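Local structure of peptide synthase (Silicibacter pomeroyi DSS-3, 2QTP) at residues 36-41 and 161-166; 42-47 and 89-94; 50-55 and 95-100. The protein is of unknown function but belongs to the DUF1185 family, whose variant of the Bacillus chorismate mutase fold hints at a role in amino-acid metabolism. All coordinates share one frame; numbering follows the deposited sequence.

Interaction 1 (36-41 and 161-166); sequences IENPFA and NEIMVA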
loop_
_atom_site.group_PDB
_atom_site.type_symbol
_atom_site.label_atom_id
_atom_site.label_comp_id
_atom_site.label_asym_id
_atom_site.label_seq_id
_atom_site.Cartn_x
_atom_site.Cartn_y
_atom_site.Cartn_z
ATOM N N ILE A 36 7.420 3.213 7.577
ATOM C CA ILE A 36 7.575 4.307 8.525
ATOM C C ILE A 36 7.656 3.798 9.949
ATOM O O ILE A 36 7.218 2.713 10.225
ATOM C CB ILE A 36 6.389 5.306 8.443
ATOM C CG1 ILE A 36 5.066 4.587 8.741
ATOM C CG2 ILE A 36 6.342 5.972 7.073
ATOM C CD1 ILE A 36 3.954 5.485 9.203
ATOM N N GLU A 37 8.213 4.607 10.841
ATOM C CA GLU A 37 8.203 4.334 12.265
ATOM C C GLU A 37 6.792 4.571 12.797
ATOM O O GLU A 37 6.143 5.546 12.433
ATOM C CB GLU A 37 9.216 5.236 12.988
ATOM C CG GLU A 37 9.250 5.045 14.523
ATOM C CD GLU A 37 10.207 6.016 15.238
ATOM O OE1 GLU A 37 11.441 5.897 15.026
ATOM O OE2 GLU A 37 9.714 6.885 16.005
ATOM N N ASN A 38 6.297 3.642 13.613
ATOM C CA ASN A 38 4.988 3.776 14.243
ATOM C C ASN A 38 5.211 4.592 15.503
ATOM O O ASN A 38 5.919 4.136 16.404
ATOM C CB ASN A 38 4.452 2.375 14.551
ATOM C CG ASN A 38 3.120 2.357 15.219
ATOM O OD1 ASN A 38 2.521 3.398 15.526
ATOM N ND2 ASN A 38 2.654 1.123 15.528
ATOM N N PRO A 39 4.657 5.821 15.572
ATOM C CA PRO A 39 4.873 6.600 16.811
ATOM C C PRO A 39 4.237 5.970 18.068
ATOM O O PRO A 39 4.626 6.299 19.175
ATOM C CB PRO A 39 4.210 7.963 16.479
ATOM C CG PRO A 39 3.138 7.612 15.507
ATOM C CD PRO A 39 3.814 6.567 14.615
ATOM N N PHE A 40 3.307 5.039 17.882
ATOM C CA PHE A 40 2.615 4.398 18.974
ATOM C C PHE A 40 3.107 2.987 19.255
ATOM O O PHE A 40 2.452 2.261 19.964
ATOM C CB PHE A 40 1.108 4.405 18.691
ATOM C CG PHE A 40 0.554 5.794 18.349
ATOM C CD1 PHE A 40 0.957 6.902 19.054
ATOM C CD2 PHE A 40 -0.391 5.960 17.348
ATOM C CE1 PHE A 40 0.452 8.156 18.757
ATOM C CE2 PHE A 40 -0.884 7.219 17.039
ATOM C CZ PHE A 40 -0.461 8.306 17.751
ATOM N N ALA A 41 4.243 2.601 18.678
ATOM C CA ALA A 41 4.831 1.308 18.940
ATOM C C ALA A 41 5.173 1.220 20.425
ATOM O O ALA A 41 5.738 2.151 20.986
ATOM C CB ALA A 41 6.106 1.055 18.060
ATOM N N ASN A 161 8.534 -2.017 15.437
ATOM C CA ASN A 161 8.109 -0.639 15.691
ATOM C C ASN A 161 7.741 0.155 14.439
ATOM O O ASN A 161 7.746 1.378 14.476
ATOM C CB ASN A 161 9.195 0.125 16.464
ATOM C CG ASN A 161 10.491 0.392 15.612
ATOM O OD1 ASN A 161 10.822 -0.347 14.658
ATOM N ND2 ASN A 161 11.226 1.443 15.989
ATOM N N GLU A 162 7.399 -0.537 13.346
ATOM C CA GLU A 162 7.082 0.111 12.085
ATOM C C GLU A 162 5.689 -0.208 11.565
ATOM O O GLU A 162 5.010 -1.103 12.074
ATOM C CB GLU A 162 8.102 -0.315 11.026
ATOM C CG GLU A 162 9.554 0.045 11.366
ATOM C CD GLU A 162 10.550 -0.323 10.267
ATOM O OE1 GLU A 162 10.420 -1.406 9.625
ATOM O OE2 GLU A 162 11.457 0.492 10.035
ATOM N N ILE A 163 5.311 0.532 10.517
ATOM C CA ILE A 163 4.123 0.256 9.672
ATOM C C ILE A 163 4.553 0.275 8.183
ATOM O O ILE A 163 5.329 1.154 7.774
ATOM C CB ILE A 163 2.962 1.258 9.875
ATOM C CG1 ILE A 163 2.584 1.381 11.341
ATOM C CG2 ILE A 163 1.690 0.838 9.114
ATOM C CD1 ILE A 163 1.422 2.330 11.597
HETATM N N MSE A 164 4.107 -0.734 7.415
HETATM C CA MSE A 164 4.348 -0.819 5.975
HETATM C C MSE A 164 3.001 -0.488 5.318
HETATM O O MSE A 164 2.006 -1.178 5.522
HETATM C CB MSE A 164 4.858 -2.216 5.577
HETATM C CG MSE A 164 5.330 -2.314 4.180
HETATM SE SE MSE A 164 6.061 -3.965 3.625
HETATM C CE MSE A 164 4.418 -5.090 3.594
ATOM N N VAL A 165 2.957 0.619 4.596
ATOM C CA VAL A 165 1.725 1.110 3.975
ATOM C C VAL A 165 1.868 1.008 2.444
ATOM O O VAL A 165 2.888 1.358 1.926
ATOM C CB VAL A 165 1.532 2.594 4.372
ATOM C CG1 VAL A 165 0.188 3.122 3.854
ATOM C CG2 VAL A 165 1.691 2.747 5.913
ATOM N N ALA A 166 0.827 0.575 1.749
ATOM C CA ALA A 166 0.829 0.395 0.315
ATOM C C ALA A 166 -0.400 1.004 -0.368
ATOM O O ALA A 166 -1.518 0.960 0.157
ATOM C CB ALA A 166 0.917 -1.127 -0.033
HETATM O O HOH W 1 4.517 -1.038 14.967
#
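This is an antiparallel strand pairing that runs into a turn: the end of strand 21-37 lies beside the start of strand 162-171 in the mixed sheet. I36 and I163 form a hydrogen-bonded pair with two nearly straight bonds, I36 N to I163 O and I163 N to I36 O, each 2.9 Å. Their side chains lie side by side on one face of the sheet, I36 CG1 4.1 Å from I163 CB, and I98 of helix 92-98 covers them; branched aliphatic chains suit such a buried face. E162 faces the other way, its carboxylate held by R6 and the backbone of R159. Pairing persists past the strand end, where N38 N donates to N161 O at 2.8 Å on a lone pair. The chain then reverses in a type I turn, N38 to A41, overlaid by an Asx turn: N38 OD1 accepts from F40 N at 3.0 Å, the donor above the carbonyl plane. With CG anti to its backbone N (chi1 179°), N38 donates through ND2 to H94 ND1 and to a water, which donates to E162 O, while its side chain crosses that of I163 obliquely, N38 CB 3.8 Å from I163 CG1. An alanine here would probably destabilise the turn, losing the OD1 bond and both ND2 partners. A41, whose side chain is a lone methyl, brings CB to 3.5 Å from N161 CA.

Interaction 2 (42-47 and 89-94); sequences GRYVED and NGELEH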
loop_
_atom_site.group_PDB
_atom_site.type_symbol
_atom_site.label_atom_id
_atom_site.label_comp_id
_atom_site.label_asym_id
_atom_site.label_seq_id
_atom_site.Cartn_x
_atom_site.Cartn_y
_atom_site.Cartn_z
ATOM N N GLY A 42 4.822 0.100 21.050
ATOM C CA GLY A 42 5.065 -0.121 22.486
ATOM C C GLY A 42 4.144 0.621 23.416
ATOM O O GLY A 42 4.321 0.587 24.622
ATOM N N ARG A 43 3.131 1.262 22.866
ATOM C CA ARG A 43 2.251 2.145 23.619
ATOM C C ARG A 43 0.762 1.815 23.435
ATOM O O ARG A 43 0.339 1.262 22.411
ATOM C CB ARG A 43 2.459 3.570 23.105
ATOM C CG ARG A 43 3.817 4.152 23.425
ATOM C CD ARG A 43 4.039 5.469 22.704
ATOM N NE ARG A 43 5.431 5.901 22.825
ATOM C CZ ARG A 43 5.890 6.742 23.758
ATOM N NH1 ARG A 43 5.086 7.301 24.667
ATOM N NH2 ARG A 43 7.179 7.033 23.777
ATOM N N TYR A 44 -0.019 2.179 24.436
ATOM C CA TYR A 44 -1.478 2.018 24.439
ATOM C C TYR A 44 -2.044 3.427 24.395
ATOM O O TYR A 44 -2.031 4.120 25.388
ATOM C CB TYR A 44 -1.958 1.251 25.696
ATOM C CG TYR A 44 -1.517 -0.198 25.669
ATOM C CD1 TYR A 44 -1.994 -1.052 24.693
ATOM C CD2 TYR A 44 -0.622 -0.717 26.627
ATOM C CE1 TYR A 44 -1.587 -2.358 24.617
ATOM C CE2 TYR A 44 -0.204 -2.032 26.563
ATOM C CZ TYR A 44 -0.686 -2.859 25.555
ATOM O OH TYR A 44 -0.311 -4.188 25.479
ATOM N N VAL A 45 -2.482 3.862 23.221
ATOM C CA VAL A 45 -3.001 5.238 23.034
ATOM C C VAL A 45 -4.368 5.209 22.371
ATOM O O VAL A 45 -4.671 4.271 21.653
ATOM C CB VAL A 45 -2.071 6.084 22.170
ATOM C CG1 VAL A 45 -0.661 6.108 22.759
ATOM C CG2 VAL A 45 -2.052 5.554 20.819
ATOM N N GLU A 46 -5.205 6.209 22.627
ATOM C CA GLU A 46 -6.566 6.220 22.071
ATOM C C GLU A 46 -6.696 7.196 20.904
ATOM O O GLU A 46 -7.440 6.945 19.962
ATOM C CB GLU A 46 -7.559 6.646 23.140
ATOM C CG GLU A 46 -7.350 5.984 24.484
ATOM C CD GLU A 46 -8.319 4.898 24.729
ATOM O OE1 GLU A 46 -8.419 3.981 23.876
ATOM O OE2 GLU A 46 -8.992 4.981 25.782
ATOM N N ASP A 47 -5.987 8.314 20.991
ATOM C CA ASP A 47 -6.061 9.366 19.974
ATOM C C ASP A 47 -5.007 9.103 18.929
ATOM O O ASP A 47 -3.790 9.306 19.157
ATOM C CB ASP A 47 -5.893 10.747 20.635
ATOM C CG ASP A 47 -5.929 11.891 19.621
ATOM O OD1 ASP A 47 -5.993 11.664 18.392
ATOM O OD2 ASP A 47 -5.863 13.038 20.049
ATOM N N ASN A 89 4.937 -4.726 17.592
ATOM C CA ASN A 89 4.730 -3.885 18.810
ATOM C C ASN A 89 3.640 -2.813 18.653
ATOM O O ASN A 89 3.367 -2.037 19.573
ATOM C CB ASN A 89 6.050 -3.285 19.285
ATOM C CG ASN A 89 7.009 -4.324 19.810
ATOM O OD1 ASN A 89 6.613 -5.428 20.156
ATOM N ND2 ASN A 89 8.275 -3.978 19.870
ATOM N N GLY A 90 2.977 -2.813 17.494
ATOM C CA GLY A 90 1.839 -1.961 17.250
ATOM C C GLY A 90 0.517 -2.687 17.484
ATOM O O GLY A 90 0.481 -3.756 18.083
ATOM N N GLU A 91 -0.567 -2.058 17.040
ATOM C CA GLU A 91 -1.923 -2.558 17.160
ATOM C C GLU A 91 -2.570 -2.442 15.803
ATOM O O GLU A 91 -2.219 -1.558 15.027
ATOM C CB GLU A 91 -2.764 -1.711 18.132
ATOM C CG GLU A 91 -2.159 -1.445 19.515
ATOM C CD GLU A 91 -1.889 -2.707 20.314
ATOM O OE1 GLU A 91 -2.607 -3.715 20.103
ATOM O OE2 GLU A 91 -0.945 -2.692 21.154
ATOM N N LEU A 92 -3.573 -3.279 15.556
ATOM C CA LEU A 92 -4.298 -3.276 14.304
ATOM C C LEU A 92 -4.981 -1.937 14.054
ATOM O O LEU A 92 -5.091 -1.516 12.903
ATOM C CB LEU A 92 -5.317 -4.412 14.288
ATOM C CG LEU A 92 -5.750 -4.999 12.942
ATOM C CD1 LEU A 92 -4.565 -5.381 12.040
ATOM C CD2 LEU A 92 -6.671 -6.218 13.183
ATOM N N GLU A 93 -5.415 -1.267 15.128
ATOM C CA GLU A 93 -6.062 0.044 15.036
ATOM C C GLU A 93 -5.136 1.093 14.465
ATOM O O GLU A 93 -5.604 2.068 13.899
ATOM C CB GLU A 93 -6.534 0.567 16.409
ATOM C CG GLU A 93 -7.702 -0.148 17.011
ATOM C CD GLU A 93 -7.326 -1.498 17.656
ATOM O OE1 GLU A 93 -6.123 -1.809 17.832
ATOM O OE2 GLU A 93 -8.267 -2.245 17.996
ATOM N N HIS A 94 -3.826 0.901 14.632
ATOM C CA HIS A 94 -2.843 1.802 14.023
ATOM C C HIS A 94 -2.875 1.733 12.477
ATOM O O HIS A 94 -2.765 2.747 11.799
ATOM C CB HIS A 94 -1.427 1.535 14.542
ATOM C CG HIS A 94 -1.300 1.631 16.035
ATOM N ND1 HIS A 94 -0.244 1.085 16.729
ATOM C CD2 HIS A 94 -2.131 2.158 16.968
ATOM C CE1 HIS A 94 -0.410 1.311 18.020
ATOM N NE2 HIS A 94 -1.554 1.947 18.193
HETATM O O HOH W 2 -1.904 1.894 21.064
#
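Hydrogen bonds, one direct and others through water, link the segments of this surface contact. The direct bond is backbone to backbone: G42 N points almost straight at N89 O, 3.0 Å away, although the donor stands above the carbonyl plane. G42 has a positive phi (75°), a conformation that glycine adopts easily. The buried H94 supplies the second polar link, through water. H94 NE2 lies 2.9 Å from water 2, which sits at the ring edge, in its plane; the same water donates to R43 O at 2.7 Å and accepts from V45 N, tying loop to imidazole. ND1 of H94 is taken by N38.

The segments join the loop between strand 21-37 and helix 49-70 to the first turn of helix 92-98, where H94 N bonds to E91 O. E91 CB lies over the centre of one face of the H94 ring, 3.8 Å above its plane.

Nonbonded contact is slighter. The chain of E91 bends at chi2 (-61°), bringing OE2 to 3.5 Å from Y44 CE1; ring and carboxylate cross with their planes 35° apart. V45 CG2 lies 4.5 Å from H94 NE2, at the limit of contact, and V45 also packs on F40.

Interaction 3 (50-55 and 95-100); sequences ELMDTG and AAAILH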
loop_
_atom_site.group_PDB
_atom_site.type_symbol
_atom_site.label_atom_id
_atom_site.label_comp_id
_atom_site.label_asym_id
_atom_site.label_seq_id
_atom_site.Cartn_x
_atom_site.Cartn_y
_atom_site.Cartn_z
ATOM N N GLU A 50 -2.401 11.495 14.896
ATOM C CA GLU A 50 -1.089 11.612 14.299
ATOM C C GLU A 50 -0.910 10.590 13.164
ATOM O O GLU A 50 -0.334 10.911 12.130
ATOM C CB GLU A 50 -0.005 11.445 15.379
ATOM C CG GLU A 50 1.406 11.730 14.875
ATOM C CD GLU A 50 2.531 11.357 15.851
ATOM O OE1 GLU A 50 2.313 11.312 17.094
ATOM O OE2 GLU A 50 3.646 11.122 15.327
ATOM N N LEU A 51 -1.433 9.378 13.331
ATOM C CA LEU A 51 -1.364 8.400 12.245
ATOM C C LEU A 51 -2.325 8.704 11.086
ATOM O O LEU A 51 -2.007 8.348 9.968
ATOM C CB LEU A 51 -1.551 6.965 12.734
ATOM C CG LEU A 51 -0.341 6.264 13.369
ATOM C CD1 LEU A 51 -0.737 4.877 13.840
ATOM C CD2 LEU A 51 0.854 6.165 12.459
HETATM N N MSE A 52 -3.491 9.327 11.349
HETATM C CA MSE A 52 -4.417 9.692 10.290
HETATM C C MSE A 52 -3.820 10.803 9.439
HETATM O O MSE A 52 -3.921 10.759 8.213
HETATM C CB MSE A 52 -5.788 10.134 10.832
HETATM C CG MSE A 52 -6.528 9.094 11.689
HETATM SE SE MSE A 52 -8.317 9.548 12.116
HETATM C CE MSE A 52 -8.670 7.897 13.110
ATOM N N ASP A 53 -3.219 11.799 10.087
ATOM C CA ASP A 53 -2.555 12.893 9.371
ATOM C C ASP A 53 -1.394 12.358 8.548
ATOM O O ASP A 53 -1.250 12.719 7.398
ATOM C CB ASP A 53 -2.060 13.963 10.336
ATOM C CG ASP A 53 -3.187 14.721 11.016
ATOM O OD1 ASP A 53 -4.340 14.716 10.536
ATOM O OD2 ASP A 53 -2.901 15.315 12.061
ATOM N N THR A 54 -0.598 11.452 9.107
ATOM C CA THR A 54 0.524 10.807 8.344
ATOM C C THR A 54 0.007 9.969 7.152
ATOM O O THR A 54 0.555 9.999 6.069
ATOM C CB THR A 54 1.401 9.915 9.273
ATOM O OG1 THR A 54 1.979 10.742 10.278
ATOM C CG2 THR A 54 2.522 9.228 8.532
ATOM N N GLY A 55 -1.076 9.241 7.364
ATOM C CA GLY A 55 -1.704 8.468 6.319
ATOM C C GLY A 55 -2.211 9.305 5.179
ATOM O O GLY A 55 -2.117 8.899 4.044
ATOM N N ALA A 95 -3.062 0.534 11.948
ATOM C CA ALA A 95 -3.232 0.324 10.503
ATOM C C ALA A 95 -4.547 0.948 10.054
ATOM O O ALA A 95 -4.614 1.612 9.019
ATOM C CB ALA A 95 -3.190 -1.190 10.148
ATOM N N ALA A 96 -5.614 0.725 10.809
ATOM C CA ALA A 96 -6.889 1.393 10.524
ATOM C C ALA A 96 -6.739 2.914 10.403
ATOM O O ALA A 96 -7.263 3.523 9.466
ATOM C CB ALA A 96 -7.907 1.046 11.559
ATOM N N ALA A 97 -6.022 3.514 11.354
ATOM C CA ALA A 97 -5.853 4.955 11.421
ATOM C C ALA A 97 -5.094 5.434 10.217
ATOM O O ALA A 97 -5.482 6.394 9.559
ATOM C CB ALA A 97 -5.124 5.365 12.724
ATOM N N ILE A 98 -3.977 4.773 9.943
ATOM C CA ILE A 98 -3.160 5.154 8.795
ATOM C C ILE A 98 -3.962 5.067 7.466
ATOM O O ILE A 98 -3.803 5.915 6.614
ATOM C CB ILE A 98 -1.740 4.431 8.798
ATOM C CG1 ILE A 98 -0.642 5.486 8.605
ATOM C CG2 ILE A 98 -1.688 3.358 7.793
ATOM C CD1 ILE A 98 0.730 4.997 8.567
ATOM N N LEU A 99 -4.921 4.163 7.359
ATOM C CA LEU A 99 -5.749 3.993 6.157
ATOM C C LEU A 99 -7.058 4.778 6.134
ATOM O O LEU A 99 -7.823 4.697 5.168
ATOM C CB LEU A 99 -6.132 2.494 6.029
ATOM C CG LEU A 99 -4.979 1.495 5.776
ATOM C CD1 LEU A 99 -5.487 0.049 5.821
ATOM C CD2 LEU A 99 -4.218 1.812 4.474
ATOM N N HIS A 100 -7.341 5.485 7.212
ATOM C CA HIS A 100 -8.618 6.194 7.384
ATOM C C HIS A 100 -8.915 7.277 6.332
ATOM O O HIS A 100 -9.974 7.254 5.723
ATOM C CB HIS A 100 -8.677 6.769 8.796
ATOM C CG HIS A 100 -9.897 7.577 9.061
ATOM N ND1 HIS A 100 -11.098 7.008 9.415
ATOM C CD2 HIS A 100 -10.120 8.911 8.966
ATOM C CE1 HIS A 100 -12.007 7.962 9.539
ATOM N NE2 HIS A 100 -11.444 9.126 9.267
#
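The imidazole of H100 is the flat group here, and selenomethionine M52 lies against it: the methyl CE stands 4.2 Å above one face, offset toward the rim. SE lies 3.7 Å from H100 CD2, and the line from it to the ring centre is 31° off the ring normal, a Met-aromatic contact. Methionine's flexible unbranched chain suits the place, selenium here standing for its sulfur: it runs extended beyond CG and lies along the neighbouring helix end before its tip meets the ring. H100 reaches it with CG anti to its own backbone N. On the way, M52 CG passes 4.1 Å from A97 CB.

Deeper in, the two backbones come very close, with CA atoms of G55 and I98 4.4 Å apart. No conventional hydrogen bond joins the segments; instead three CA-H...O contacts cross the gap. G55 CA approaches I98 O at 3.3 Å, M52 CA faces A97 O, and I98 CA points at L51 O with an angle of 162° at the hydrogen. Glycine is well suited to position 55, since a CB there would collide with I98 O. Alanine suits A97 likewise, its lone methyl 3.9 Å from L51 CB. I98 places CG1 against L51 O at 3.5 Å, and its chi1 of -129° lies away from any staggered position, which suggests a tight fit. Its CD1 meets L51 CD2 obliquely, 4.1 Å away, and both side chains also rest on I163 of the sheet. Within helix 49-70, T54 OG1 adds a second bond to E50 O, which already accepts from T54 N.

Small residues at the interface and CA-H...O contacts are characteristic of closely packed helices; here they hold helix 92-98 against the start of helix 49-70, and both lie on the mixed sheet in this alpha/beta fold.

Overall arrangement
The three contacts form one cluster at one end of the fold, with centres 10 Å apart between interaction 1 and each of the others, and 11 Å between interactions 2 and 3. Both later contacts fall within the chain loop closed by interaction 1. Helix 92-98 runs through all of it. At its start, N38 ND2 probably bonds to H94 ND1 at 3.1 Å and F40 CB packs 3.5 Å from H94 CE1, joining interactions 1 and 2; H94 CB meets L51 CD1, also at 3.5 Å, linking interactions 2 and 3. Farther along, I98 CD1 presses against I36 CD1 at 3.3 Å, so the helix pair rests on the paired strands. No ligand or active site is established here.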